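Local coordinates for cell wall surface anchor family protein (Streptococcus agalactiae serogroup V, PDB 3PF2), which builds the shaft of the group B Streptococcus type 1 pilus as its major pilin, of which this chain is the calcium-binding C-terminal 35-kDa part, at residues Lys8-Val13 and Phe32-Ile37; Leu91-Lys96 and Leu132-Ala137; Thr153-Tyr158 and Pro170-Arg175. One frame throughout, in Å; residues are numbered along the deposited sequence.

Contact 1 (Lys8-Val13 and Phe32-Ile37). With CA (calcium ion), chain B.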
# COMPACT_ATOMS: atom_id res chain seq x y z
N LYS A 8 -12.25 -18.14 -11.36
CA LYS A 8 -12.65 -16.75 -11.13
C LYS A 8 -11.56 -16.17 -10.25
O LYS A 8 -11.02 -16.87 -9.39
CB LYS A 8 -13.98 -16.71 -10.38
CG LYS A 8 -15.21 -16.96 -11.25
CD LYS A 8 -15.37 -18.44 -11.53
CE LYS A 8 -16.55 -18.70 -12.42
NZ LYS A 8 -16.37 -20.05 -13.02
N THR A 9 -11.25 -14.90 -10.44
CA THR A 9 -10.15 -14.27 -9.72
C THR A 9 -10.60 -13.01 -9.01
O THR A 9 -11.56 -12.38 -9.40
CB THR A 9 -8.96 -13.95 -10.66
OG1 THR A 9 -9.44 -13.31 -11.86
CG2 THR A 9 -8.22 -15.24 -11.03
N ASP A 10 -9.89 -12.66 -7.94
CA ASP A 10 -10.14 -11.41 -7.22
C ASP A 10 -8.84 -11.03 -6.53
O ASP A 10 -7.96 -11.87 -6.34
CB ASP A 10 -11.23 -11.60 -6.16
CG ASP A 10 -11.47 -10.35 -5.32
OD1 ASP A 10 -11.45 -9.25 -5.86
OD2 ASP A 10 -11.69 -10.47 -4.11
N LYS A 11 -8.73 -9.76 -6.13
CA LYS A 11 -7.58 -9.33 -5.34
C LYS A 11 -8.11 -8.52 -4.16
O LYS A 11 -9.07 -7.77 -4.29
CB LYS A 11 -6.63 -8.48 -6.20
CG LYS A 11 -5.24 -8.21 -5.59
CD LYS A 11 -4.39 -7.33 -6.52
CE LYS A 11 -3.00 -7.06 -5.93
NZ LYS A 11 -2.09 -6.40 -6.92
N ASP A 12 -7.49 -8.72 -2.99
CA ASP A 12 -7.80 -7.95 -1.78
C ASP A 12 -6.52 -7.29 -1.28
O ASP A 12 -5.43 -7.52 -1.80
CB ASP A 12 -8.29 -8.88 -0.67
CG ASP A 12 -9.64 -9.52 -0.97
OD1 ASP A 12 -10.33 -9.08 -1.94
OD2 ASP A 12 -10.01 -10.46 -0.25
N VAL A 13 -6.67 -6.43 -0.27
CA VAL A 13 -5.54 -5.82 0.40
C VAL A 13 -5.77 -5.85 1.90
O VAL A 13 -6.93 -5.80 2.36
CB VAL A 13 -5.30 -4.37 -0.07
CG1 VAL A 13 -6.43 -3.43 0.40
CG2 VAL A 13 -3.91 -3.88 0.34
N PHE A 32 -3.60 -9.72 -1.54
CA PHE A 32 -3.96 -11.14 -1.64
C PHE A 32 -4.48 -11.44 -3.03
O PHE A 32 -5.53 -10.92 -3.42
CB PHE A 32 -5.01 -11.52 -0.59
CG PHE A 32 -4.51 -11.37 0.82
CD1 PHE A 32 -4.01 -12.46 1.51
CD2 PHE A 32 -4.51 -10.13 1.44
CE1 PHE A 32 -3.51 -12.31 2.83
CE2 PHE A 32 -4.01 -9.96 2.74
CZ PHE A 32 -3.53 -11.06 3.44
N LEU A 33 -3.73 -12.24 -3.79
CA LEU A 33 -4.17 -12.66 -5.12
C LEU A 33 -4.98 -13.93 -4.92
O LEU A 33 -4.51 -14.88 -4.28
CB LEU A 33 -2.97 -12.96 -6.02
CG LEU A 33 -2.11 -11.83 -6.64
CD1 LEU A 33 -2.02 -10.56 -5.80
CD2 LEU A 33 -0.73 -12.32 -7.12
N LYS A 34 -6.20 -13.95 -5.44
CA LYS A 34 -7.13 -15.00 -5.10
C LYS A 34 -7.69 -15.63 -6.36
O LYS A 34 -8.06 -14.92 -7.27
CB LYS A 34 -8.31 -14.45 -4.28
CG LYS A 34 -7.88 -13.69 -3.02
CD LYS A 34 -8.92 -12.60 -2.65
CE LYS A 34 -10.29 -13.20 -2.23
NZ LYS A 34 -11.29 -12.15 -1.89
N SER A 35 -7.78 -16.96 -6.39
CA SER A 35 -8.42 -17.65 -7.52
C SER A 35 -9.22 -18.81 -7.02
O SER A 35 -8.80 -19.52 -6.11
CB SER A 35 -7.37 -18.20 -8.48
OG SER A 35 -8.00 -18.81 -9.60
N THR A 36 -10.38 -19.04 -7.62
CA THR A 36 -11.04 -20.33 -7.43
C THR A 36 -10.22 -21.43 -8.12
O THR A 36 -9.47 -21.17 -9.06
CB THR A 36 -12.50 -20.33 -7.94
OG1 THR A 36 -12.52 -20.11 -9.35
CG2 THR A 36 -13.32 -19.25 -7.26
N ILE A 37 -10.36 -22.65 -7.62
CA ILE A 37 -9.66 -23.80 -8.16
C ILE A 37 -10.70 -24.86 -8.52
O ILE A 37 -11.54 -25.19 -7.69
CB ILE A 37 -8.63 -24.37 -7.14
CG1 ILE A 37 -7.51 -23.37 -6.84
CG2 ILE A 37 -8.06 -25.70 -7.62
CD1 ILE A 37 -6.65 -22.93 -8.06
CA CA B . -11.34 -8.04 -3.65
O HOH W 1 -11.86 -6.31 -5.18
O HOH W 2 -13.58 -8.14 -2.84

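Contact 2 (Leu91-Lys96 and Leu132-Ala137)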
# COMPACT_ATOMS: atom_id res chain seq x y z
N LEU A 91 5.50 -9.04 -11.39
CA LEU A 91 5.58 -10.33 -10.74
C LEU A 91 4.92 -11.41 -11.60
O LEU A 91 3.81 -11.21 -12.11
CB LEU A 91 4.90 -10.27 -9.37
CG LEU A 91 4.70 -11.56 -8.56
CD1 LEU A 91 6.05 -12.18 -8.15
CD2 LEU A 91 3.83 -11.29 -7.33
N LYS A 92 5.59 -12.54 -11.77
CA LYS A 92 4.96 -13.69 -12.41
C LYS A 92 5.11 -14.90 -11.52
O LYS A 92 6.22 -15.18 -11.06
CB LYS A 92 5.58 -13.95 -13.77
CG LYS A 92 4.83 -14.99 -14.60
CD LYS A 92 5.69 -15.44 -15.78
CE LYS A 92 5.78 -14.39 -16.87
NZ LYS A 92 6.78 -14.84 -17.89
N ILE A 93 4.00 -15.59 -11.25
CA ILE A 93 4.01 -16.82 -10.46
C ILE A 93 3.49 -17.96 -11.33
O ILE A 93 2.35 -17.95 -11.78
CB ILE A 93 3.17 -16.70 -9.17
CG1 ILE A 93 3.75 -15.60 -8.27
CG2 ILE A 93 3.10 -18.06 -8.43
CD1 ILE A 93 2.84 -15.22 -7.14
N THR A 94 4.36 -18.94 -11.57
CA THR A 94 4.05 -20.03 -12.49
C THR A 94 3.87 -21.32 -11.71
O THR A 94 4.80 -21.80 -11.05
CB THR A 94 5.18 -20.19 -13.54
OG1 THR A 94 5.42 -18.94 -14.18
CG2 THR A 94 4.83 -21.25 -14.57
N PHE A 95 2.66 -21.86 -11.77
CA PHE A 95 2.38 -23.14 -11.14
C PHE A 95 2.79 -24.22 -12.12
O PHE A 95 2.53 -24.12 -13.32
CB PHE A 95 0.91 -23.21 -10.69
CG PHE A 95 0.61 -22.28 -9.54
CD1 PHE A 95 0.41 -20.91 -9.76
CD2 PHE A 95 0.57 -22.76 -8.23
CE1 PHE A 95 0.16 -20.03 -8.70
CE2 PHE A 95 0.32 -21.88 -7.15
CZ PHE A 95 0.11 -20.52 -7.39
N LYS A 96 3.51 -25.22 -11.61
CA LYS A 96 4.20 -26.19 -12.47
C LYS A 96 3.21 -27.17 -13.08
O LYS A 96 2.54 -27.90 -12.35
CB LYS A 96 5.24 -26.97 -11.66
CG LYS A 96 6.37 -26.13 -11.08
CD LYS A 96 7.55 -27.02 -10.70
CE LYS A 96 8.74 -26.17 -10.29
NZ LYS A 96 10.02 -26.92 -10.38
N LEU A 132 -7.43 -20.64 -3.94
CA LEU A 132 -6.00 -20.35 -4.02
C LEU A 132 -5.74 -18.93 -3.53
O LEU A 132 -6.30 -17.97 -4.05
CB LEU A 132 -5.46 -20.53 -5.44
CG LEU A 132 -3.97 -20.19 -5.65
CD1 LEU A 132 -3.09 -21.21 -4.95
CD2 LEU A 132 -3.60 -20.09 -7.13
N GLU A 133 -4.89 -18.84 -2.51
CA GLU A 133 -4.58 -17.57 -1.86
C GLU A 133 -3.08 -17.31 -1.94
O GLU A 133 -2.28 -18.12 -1.49
CB GLU A 133 -5.06 -17.60 -0.41
CG GLU A 133 -4.59 -16.44 0.46
CD GLU A 133 -4.90 -16.65 1.93
OE1 GLU A 133 -5.58 -17.64 2.31
OE2 GLU A 133 -4.48 -15.79 2.74
N ILE A 134 -2.72 -16.17 -2.53
CA ILE A 134 -1.32 -15.77 -2.68
C ILE A 134 -1.09 -14.42 -2.02
O ILE A 134 -1.44 -13.38 -2.58
CB ILE A 134 -0.89 -15.68 -4.18
CG1 ILE A 134 -1.23 -16.96 -4.94
CG2 ILE A 134 0.61 -15.31 -4.29
CD1 ILE A 134 -0.94 -16.86 -6.42
N PRO A 135 -0.49 -14.43 -0.82
CA PRO A 135 -0.15 -13.16 -0.17
C PRO A 135 1.11 -12.56 -0.77
O PRO A 135 2.11 -13.27 -0.95
CB PRO A 135 0.06 -13.53 1.31
CG PRO A 135 0.09 -15.03 1.37
CD PRO A 135 -0.03 -15.59 -0.04
N VAL A 136 1.07 -11.27 -1.11
CA VAL A 136 2.21 -10.56 -1.68
C VAL A 136 2.52 -9.34 -0.82
O VAL A 136 1.72 -8.41 -0.72
CB VAL A 136 1.98 -10.16 -3.16
CG1 VAL A 136 3.20 -9.43 -3.72
CG2 VAL A 136 1.69 -11.41 -3.99
N ALA A 137 3.70 -9.35 -0.20
CA ALA A 137 4.14 -8.22 0.61
C ALA A 137 4.60 -7.06 -0.26
O ALA A 137 5.28 -7.25 -1.28
CB ALA A 137 5.24 -8.66 1.57

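Contact 3 (Thr153-Tyr158 and Pro170-Arg175)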
# COMPACT_ATOMS: atom_id res chain seq x y z
N THR A 153 -4.11 -5.25 -9.55
CA THR A 153 -4.85 -6.36 -10.07
C THR A 153 -3.82 -7.33 -10.64
O THR A 153 -2.61 -7.08 -10.54
CB THR A 153 -5.89 -5.91 -11.13
OG1 THR A 153 -6.70 -7.02 -11.47
CG2 THR A 153 -5.22 -5.35 -12.37
N PHE A 154 -4.29 -8.45 -11.17
CA PHE A 154 -3.40 -9.40 -11.81
C PHE A 154 -4.19 -10.13 -12.87
O PHE A 154 -5.42 -10.02 -12.93
CB PHE A 154 -2.84 -10.39 -10.79
CG PHE A 154 -3.87 -11.29 -10.18
CD1 PHE A 154 -4.09 -12.58 -10.68
CD2 PHE A 154 -4.62 -10.87 -9.09
CE1 PHE A 154 -5.05 -13.43 -10.09
CE2 PHE A 154 -5.57 -11.70 -8.50
CZ PHE A 154 -5.79 -12.99 -9.00
N GLU A 155 -3.48 -10.90 -13.70
CA GLU A 155 -4.16 -11.72 -14.69
C GLU A 155 -3.71 -13.15 -14.53
O GLU A 155 -2.52 -13.41 -14.38
CB GLU A 155 -3.86 -11.27 -16.10
CG GLU A 155 -4.56 -12.15 -17.14
CD GLU A 155 -4.51 -11.56 -18.52
OE1 GLU A 155 -5.41 -10.74 -18.82
OE2 GLU A 155 -3.59 -11.92 -19.30
N LEU A 156 -4.66 -14.07 -14.55
CA LEU A 156 -4.36 -15.49 -14.61
C LEU A 156 -4.52 -15.95 -16.05
O LEU A 156 -5.51 -15.63 -16.69
CB LEU A 156 -5.31 -16.28 -13.70
CG LEU A 156 -5.35 -17.80 -13.86
CD1 LEU A 156 -4.01 -18.42 -13.47
CD2 LEU A 156 -6.47 -18.41 -13.04
N GLN A 157 -3.51 -16.65 -16.57
CA GLN A 157 -3.63 -17.34 -17.86
C GLN A 157 -3.69 -18.81 -17.50
O GLN A 157 -2.76 -19.35 -16.92
CB GLN A 157 -2.42 -17.06 -18.76
CG GLN A 157 -2.42 -15.68 -19.43
CD GLN A 157 -3.42 -15.55 -20.58
OE1 GLN A 157 -3.67 -16.52 -21.31
NE2 GLN A 157 -4.01 -14.37 -20.74
N TYR A 158 -4.81 -19.44 -17.80
CA TYR A 158 -4.99 -20.85 -17.46
C TYR A 158 -5.32 -21.67 -18.70
O TYR A 158 -5.99 -21.17 -19.62
CB TYR A 158 -6.09 -21.01 -16.41
CG TYR A 158 -7.47 -20.66 -16.90
CD1 TYR A 158 -8.30 -21.64 -17.49
CD2 TYR A 158 -7.97 -19.36 -16.77
CE1 TYR A 158 -9.57 -21.32 -17.95
CE2 TYR A 158 -9.26 -19.03 -17.22
CZ TYR A 158 -10.04 -20.02 -17.81
OH TYR A 158 -11.29 -19.72 -18.24
N PRO A 170 -7.70 -16.04 -20.33
CA PRO A 170 -7.52 -15.16 -19.17
C PRO A 170 -8.64 -15.25 -18.12
O PRO A 170 -9.79 -15.61 -18.43
CB PRO A 170 -7.51 -13.77 -19.81
CG PRO A 170 -8.48 -13.90 -20.95
CD PRO A 170 -8.28 -15.32 -21.48
N SER A 171 -8.28 -14.94 -16.87
CA SER A 171 -9.24 -14.62 -15.83
C SER A 171 -8.70 -13.38 -15.13
O SER A 171 -7.50 -13.29 -14.86
CB SER A 171 -9.40 -15.77 -14.83
OG SER A 171 -10.30 -15.42 -13.77
N ASN A 172 -9.59 -12.43 -14.86
CA ASN A 172 -9.21 -11.15 -14.27
C ASN A 172 -10.18 -10.78 -13.16
O ASN A 172 -11.39 -11.04 -13.28
CB ASN A 172 -9.22 -10.04 -15.35
CG ASN A 172 -8.29 -10.34 -16.52
OD1 ASN A 172 -7.13 -9.95 -16.51
ND2 ASN A 172 -8.80 -11.04 -17.52
N PRO A 173 -9.68 -10.15 -12.08
CA PRO A 173 -10.62 -9.61 -11.08
C PRO A 173 -11.56 -8.53 -11.68
O PRO A 173 -11.11 -7.63 -12.40
CB PRO A 173 -9.70 -8.97 -10.03
CG PRO A 173 -8.42 -9.77 -10.14
CD PRO A 173 -8.28 -10.01 -11.64
N PRO A 174 -12.88 -8.64 -11.43
CA PRO A 174 -13.81 -7.61 -11.92
C PRO A 174 -13.58 -6.26 -11.24
O PRO A 174 -13.77 -5.22 -11.88
CB PRO A 174 -15.19 -8.15 -11.52
CG PRO A 174 -15.01 -9.62 -11.37
CD PRO A 174 -13.57 -9.87 -11.01
N ARG A 175 -13.19 -6.30 -9.97
CA ARG A 175 -13.05 -5.09 -9.15
C ARG A 175 -11.68 -5.12 -8.49
O ARG A 175 -11.25 -6.20 -8.03
CB ARG A 175 -14.15 -5.03 -8.09
CG ARG A 175 -15.56 -4.83 -8.67
CD ARG A 175 -16.65 -5.34 -7.74
NE ARG A 175 -16.77 -6.81 -7.75
CZ ARG A 175 -17.47 -7.50 -8.66
NH1 ARG A 175 -18.13 -6.88 -9.63
NH2 ARG A 175 -17.51 -8.83 -8.58
O HOH W 3 -8.78 -6.57 -13.04

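Contact 1 (Lys8-Val13 and Phe32-Ile37)
K34 pushes its ammonium between D10 and D12, two carboxylates that share a calcium ion. All three project from the same face of an antiparallel pair, strand 9-13 against 29-35, at the edge of a sheet in the fragment's N-terminal Ig-like domain. A chi3 bend (66°) swings CE to the carboxylates, and NZ meets D10 OD2 at 2.8 Å, on its anti lone pair, and D12 OD2 at 2.7 Å, on the syn side but 35° out of the carboxylate plane. L119 O accepts from NZ too. Calcium is chelated by both oxygens of D10 and bound by K11 O, D12 OD1 at 2.2 Å, two waters and D19. The lysine thus probably offsets some of the negative charge round the metal.

On the other face K11 runs extended beside L33, its CE 3.6 Å from L33 CD1, to an isopeptide link between NZ and N152 CG; D51 OD2 accepts a hydrogen bond from NZ. Backbone bonds join D10 with K34 and D12 with F32. Past T9 and S35 the pairing finishes on a side chain: K8 N points almost straight (175°) at T36 OG1, 2.8 Å away, while T36 N returns a bond to K8 O.

Contact 2 (Leu91-Lys96 and Leu132-Ala137)
I93 and I134 meet tip to tip at the middle of the contact, where two sheets of the fragment's N-terminal Ig-like domain face each other as a sandwich. Strand 91-95 belongs to one sheet and strand 132-137 to the other; their axes come no closer than 11.3 Å and run at 149°, so side chains alone bridge the gap.

The aliphatic contacts are two. I93 CD1 lies 3.6 Å from I134 CG2, and L91 CD2 pushes against the fork of V136, 4.0 Å from CG2 and scarcely farther from CG1.

The aromatic contacts gather at the tip of F95. Its CZ is 3.7 Å from L132 CD2, while L132 CD1 touches CZ and CE2, so both methyls of the leucine bear on the end of the ring. I134 CD1 comes in at the edge, in the ring plane, 3.9 Å from CZ. I134 therefore serves two partners: CG2, anti to the backbone N, goes to I93, and the other branch, extended at chi2 (175°), carries CD1 to F95. F47, on the neighbouring strand 46-52, meets the F95 ring edge-to-face and also packs on L132, while I49 and L33 adjoin I134.

The backbone bonds of strand 91-95 stay within its own sheet: I93 pairs with I49 and F95 with F47. No hydrogen bond crosses between the two segments. With six buried hydrocarbon side chains and no polar group among their tips, the two layers are held here by shape and hydrophobic burial rather than by directional bonds.

Contact 3 (Thr153-Tyr158 and Pro170-Arg175)
L156 and S171 satisfy each other's backbone: L156 N gives its hydrogen to S171 O at 3.0 Å, nearly straight (168°), and S171 N returns one to L156 O at 2.9 Å. P170, lacking an N-H, approaches L156 O with its CA at 3.2 Å in a CA-H...O contact. The hydroxyl of S171 is satisfied outside the hairpin, by P7 O and T9 OG1, and Y158 OH is hydrogen-bonded to E6.

Beside P170, Q157 NE2 donates to E155 OE2 at 2.9 Å. The acceptor lies in the amide plane of Q157, but the nitrogen stands 63° out of the carboxylate plane.

Farther on the strands part, and a water bridges the segments: it donates to P173 O at 2.6 Å and hydrogen-bonds T153 OG1, which, anti to its backbone N (chi1 -172°), sits 3.4 Å from P173 CD. The F154 and P173 side chains cross at about a right angle, P173 CD over one phenyl face and CG 3.8 Å from F154 CE2.

This is a beta hairpin at a sheet edge, strand 155-159 with outermost strand 169-171; D159, ending the first, and T161, D163, A165 and N167 in the turn bind the second calcium, with E45.

How the contacts relate
The contacts come in series along the chain, all in the fragment's N-terminal domain. Contacts 1 and 2, their centres about 10 Å apart, are joined because strands 29-35 and 132-140 are neighbours: S35 O probably accepts from L132 N and L33 O from I134 N. Contact 3 lies about 8 Å from contact 1, centre to centre, and touches it through T9 and S171. Contacts 2 and 3 do not touch, yet strands 90-95 and 155-159 both flank strand 46-52. Together they join the domain's two sheets by hydrophobic packing, by the hairpin edge, and by the isopeptide from K11 to N152, in the loop leading into strand 155-159; such cross-ties are consistent with a pilus-shaft subunit.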